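Local coordinates for NigD-like protein (Bacteroides vulgatus ATCC 8482, PDB 3K6O) that is of unknown function but belongs to the NigD-like family, pairing an OB domain with a beta sandwich and probably exported by its signal sequence, at residues A[136-141]-A[150-155]. Residues are numbered along the deposited sequence; the frame is centred on the assembly and turned at random.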
ATOM      1  N   LEU A 136      -0.142 -10.827  -2.193  1.00 31.19           N
ATOM      2  CA  LEU A 136      -1.606 -10.753  -2.117  1.00 31.28           C
ATOM      3  C   LEU A 136      -2.134 -11.588  -3.255  1.00 30.61           C
ATOM      4  O   LEU A 136      -1.879 -11.293  -4.427  1.00 29.34           O
ATOM      5  CB  LEU A 136      -2.098  -9.319  -2.289  1.00 30.79           C
ATOM      6  CG  LEU A 136      -3.596  -9.066  -2.049  1.00 30.56           C
ATOM      7  CD1 LEU A 136      -3.986  -9.418  -0.613  1.00 28.40           C
ATOM      8  CD2 LEU A 136      -3.941  -7.626  -2.380  1.00 28.30           C
ATOM      9  N   VAL A 137      -2.812 -12.682  -2.913  1.00 29.73           N
ATOM     10  CA  VAL A 137      -3.101 -13.678  -3.894  1.00 28.28           C
ATOM     11  C   VAL A 137      -4.578 -13.899  -4.028  1.00 28.86           C
ATOM     12  O   VAL A 137      -5.327 -13.722  -3.079  1.00 30.13           O
ATOM     13  CB  VAL A 137      -2.409 -14.984  -3.503  1.00 28.90           C
ATOM     14  CG1 VAL A 137      -0.920 -14.703  -3.128  1.00 26.04           C
ATOM     15  CG2 VAL A 137      -3.179 -15.644  -2.372  1.00 25.17           C
ATOM     16  N   VAL A 138      -4.990 -14.317  -5.214  1.00 29.59           N
ATOM     17  CA  VAL A 138      -6.286 -14.962  -5.420  1.00 28.69           C
ATOM     18  C   VAL A 138      -6.138 -16.462  -5.313  1.00 29.52           C
ATOM     19  O   VAL A 138      -5.368 -17.061  -6.061  1.00 30.41           O
ATOM     20  CB  VAL A 138      -6.858 -14.622  -6.802  1.00 29.84           C
ATOM     21  CG1 VAL A 138      -8.299 -15.280  -7.036  1.00 24.77           C
ATOM     22  CG2 VAL A 138      -6.877 -13.099  -6.994  1.00 26.24           C
ATOM     23  N   ASN A 139      -6.866 -17.069  -4.386  1.00 29.53           N
ATOM     24  CA  ASN A 139      -6.745 -18.496  -4.150  1.00 29.90           C
ATOM     25  C   ASN A 139      -7.576 -19.241  -5.178  1.00 31.19           C
ATOM     26  O   ASN A 139      -8.811 -19.242  -5.099  1.00 30.48           O
ATOM     27  CB  ASN A 139      -7.229 -18.838  -2.739  1.00 31.01           C
ATOM     28  CG  ASN A 139      -6.869 -20.279  -2.318  1.00 29.43           C
ATOM     29  OD1 ASN A 139      -6.750 -21.120  -3.176  1.00 32.29           O
ATOM     30  ND2 ASN A 139      -6.743 -20.560  -0.996  1.00 28.30           N
ATOM     31  N   GLU A 140      -6.906 -19.883  -6.132  1.00 31.70           N
ATOM     32  CA  GLU A 140      -7.580 -20.547  -7.225  1.00 33.07           C
ATOM     33  C   GLU A 140      -7.937 -22.004  -6.903  1.00 33.78           C
ATOM     34  O   GLU A 140      -8.412 -22.724  -7.794  1.00 35.36           O
ATOM     35  CB  GLU A 140      -6.726 -20.460  -8.494  1.00 32.20           C
ATOM     36  CG  GLU A 140      -6.474 -18.994  -8.943  1.00 34.61           C
ATOM     37  CD  GLU A 140      -5.452 -18.857 -10.049  1.00 35.11           C
ATOM     38  OE1 GLU A 140      -4.836 -19.861 -10.381  1.00 35.17           O
ATOM     39  OE2 GLU A 140      -5.273 -17.749 -10.608  1.00 37.90           O
HETATM   40  N   MSE A 141      -7.724 -22.428  -5.651  1.00 34.66           N
HETATM   41  CA  MSE A 141      -7.942 -23.808  -5.220  1.00 35.52           C
HETATM   42  C   MSE A 141      -9.268 -24.070  -4.445  1.00 36.78           C
HETATM   43  O   MSE A 141      -9.568 -25.225  -4.104  1.00 36.55           O
HETATM   44  CB  MSE A 141      -6.778 -24.237  -4.267  1.00 36.32           C
HETATM   45  CG  MSE A 141      -5.439 -24.473  -4.973  1.00 37.61           C
HETATM   46 SE   MSE A 141      -4.058 -24.988  -3.746  1.00 38.17          SE
HETATM   47  CE  MSE A 141      -3.342 -23.153  -3.484  1.00 38.88           C
ATOM     48  N   ALA A 150     -14.905  -9.383  -2.583  1.00 35.07           N
ATOM     49  CA  ALA A 150     -13.665  -9.899  -3.102  1.00 34.59           C
ATOM     50  C   ALA A 150     -12.994 -10.688  -1.986  1.00 34.04           C
ATOM     51  O   ALA A 150     -12.918 -10.204  -0.875  1.00 34.03           O
ATOM     52  CB  ALA A 150     -12.759  -8.737  -3.526  1.00 34.40           C
ATOM     53  N   HIS A 151     -12.474 -11.872  -2.303  1.00 32.81           N
ATOM     54  CA  HIS A 151     -11.697 -12.668  -1.378  1.00 32.41           C
ATOM     55  C   HIS A 151     -10.234 -12.870  -1.841  1.00 31.30           C
ATOM     56  O   HIS A 151      -9.967 -13.505  -2.873  1.00 31.29           O
ATOM     57  CB  HIS A 151     -12.377 -14.021  -1.186  1.00 32.02           C
ATOM     58  CG  HIS A 151     -13.772 -13.918  -0.668  1.00 34.59           C
ATOM     59  ND1 HIS A 151     -14.100 -14.155   0.653  1.00 36.48           N
ATOM     60  CD2 HIS A 151     -14.933 -13.593  -1.294  1.00 36.46           C
ATOM     61  CE1 HIS A 151     -15.403 -13.997   0.811  1.00 37.38           C
ATOM     62  NE2 HIS A 151     -15.932 -13.654  -0.350  1.00 36.36           N
ATOM     63  N   LEU A 152      -9.312 -12.308  -1.063  1.00 30.30           N
ATOM     64  CA  LEU A 152      -7.863 -12.329  -1.321  1.00 29.59           C
ATOM     65  C   LEU A 152      -7.135 -12.839  -0.080  1.00 29.43           C
ATOM     66  O   LEU A 152      -7.689 -12.815   1.067  1.00 29.31           O
ATOM     67  CB  LEU A 152      -7.361 -10.914  -1.657  1.00 28.09           C
ATOM     68  CG  LEU A 152      -7.999 -10.264  -2.862  1.00 30.32           C
ATOM     69  CD1 LEU A 152      -7.571  -8.778  -3.036  1.00 27.69           C
ATOM     70  CD2 LEU A 152      -7.818 -11.082  -4.146  1.00 27.61           C
ATOM     71  N   GLU A 153      -5.881 -13.260  -0.267  1.00 29.59           N
ATOM     72  CA  GLU A 153      -5.104 -13.704   0.882  1.00 29.29           C
ATOM     73  C   GLU A 153      -3.740 -13.101   0.848  1.00 29.57           C
ATOM     74  O   GLU A 153      -3.131 -12.985  -0.206  1.00 29.83           O
ATOM     75  CB  GLU A 153      -5.013 -15.239   0.943  1.00 29.24           C
ATOM     76  CG  GLU A 153      -6.338 -15.984   0.698  1.00 31.16           C
ATOM     77  CD  GLU A 153      -6.212 -17.509   0.884  1.00 31.92           C
ATOM     78  OE1 GLU A 153      -5.093 -17.959   1.249  1.00 31.24           O
ATOM     79  OE2 GLU A 153      -7.219 -18.230   0.643  1.00 31.73           O
ATOM     80  N   LEU A 154      -3.257 -12.702   2.010  1.00 29.27           N
ATOM     81  CA  LEU A 154      -1.891 -12.252   2.134  1.00 29.73           C
ATOM     82  C   LEU A 154      -1.064 -13.457   2.552  1.00 29.50           C
ATOM     83  O   LEU A 154      -1.408 -14.132   3.504  1.00 29.90           O
ATOM     84  CB  LEU A 154      -1.730 -11.173   3.197  1.00 30.14           C
ATOM     85  CG  LEU A 154      -1.878  -9.683   2.920  1.00 34.34           C
ATOM     86  CD1 LEU A 154      -1.571  -8.995   4.276  1.00 38.39           C
ATOM     87  CD2 LEU A 154      -0.983  -9.165   1.791  1.00 32.73           C
ATOM     88  N   ARG A 155       0.021 -13.698   1.834  1.00 29.15           N
ATOM     89  CA  ARG A 155       0.873 -14.843   2.046  1.00 29.86           C
ATOM     90  C   ARG A 155       2.300 -14.338   2.281  1.00 29.62           C
ATOM     91  O   ARG A 155       2.872 -13.675   1.412  1.00 30.37           O
ATOM     92  CB  ARG A 155       0.795 -15.753   0.814  1.00 29.69           C
ATOM     93  CG  ARG A 155      -0.595 -16.327   0.547  1.00 29.88           C
ATOM     94  CD  ARG A 155      -1.018 -17.200   1.737  1.00 32.21           C
ATOM     95  NE  ARG A 155      -2.163 -18.088   1.466  1.00 32.88           N
ATOM     96  CZ  ARG A 155      -2.096 -19.389   1.202  1.00 30.74           C
ATOM     97  NH1 ARG A 155      -0.940 -20.046   1.142  1.00 33.15           N
ATOM     98  NH2 ARG A 155      -3.218 -20.060   1.052  1.00 32.16           N
TER
HETATM   99  O   HOH W   1      -8.994 -15.935  -2.824  1.00 29.20           O
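Val-137 and Glu-153 face each other as an antiparallel hydrogen-bonded pair, Val-137 N giving to Glu-153 O at 2.7 Å and Glu-153 N to Val-137 O at 2.9 Å. Beyond this pair the strands diverge, their N-to-C directions 129° apart, 51° short of antiparallel, and a water takes over: it accepts from Asn-139 N and donates to His-151 O. The polar side chains then reconnect the two segments. Asn-139 ND2 reaches Glu-153 OE2 at 2.9 Å in a nearly straight bond; OE2 lies in the amide plane, while the donor comes from above the carboxylate, the two planes being 72° apart. Glu-153 OE1 takes both NE and NH2 of Arg-155, a side-on salt bridge with NH2 at 2.8 Å, so the carboxylate is held from both strands. Asn-139 is fixed at its other end too, OD1 accepting from Met-141 N in an Asx turn as the chain leaves the strand. All this belongs to a beta hairpin in the C-terminal beta sandwich domain, flanked by strand 75-93 beside 133-139 and strand 186-191 beside 149-157. Apolar contacts divide between the faces. Leu-136 CD1 lies 3.8 Å from Leu-152 CB and also touches Leu-154 CD2; Leu-154 continues onto Ile-108 and Met-111. Val-138 CG2 meets Leu-152 CD2 at 3.6 Å. On the Glu-153 face, Val-137 CG2 packs against Glu-153 CB, and CG1 and CG2 of Val-137 each lie 4.0 Å from Arg-155 CG, the Val-137 and Arg-155 side chains crossing at about a right angle.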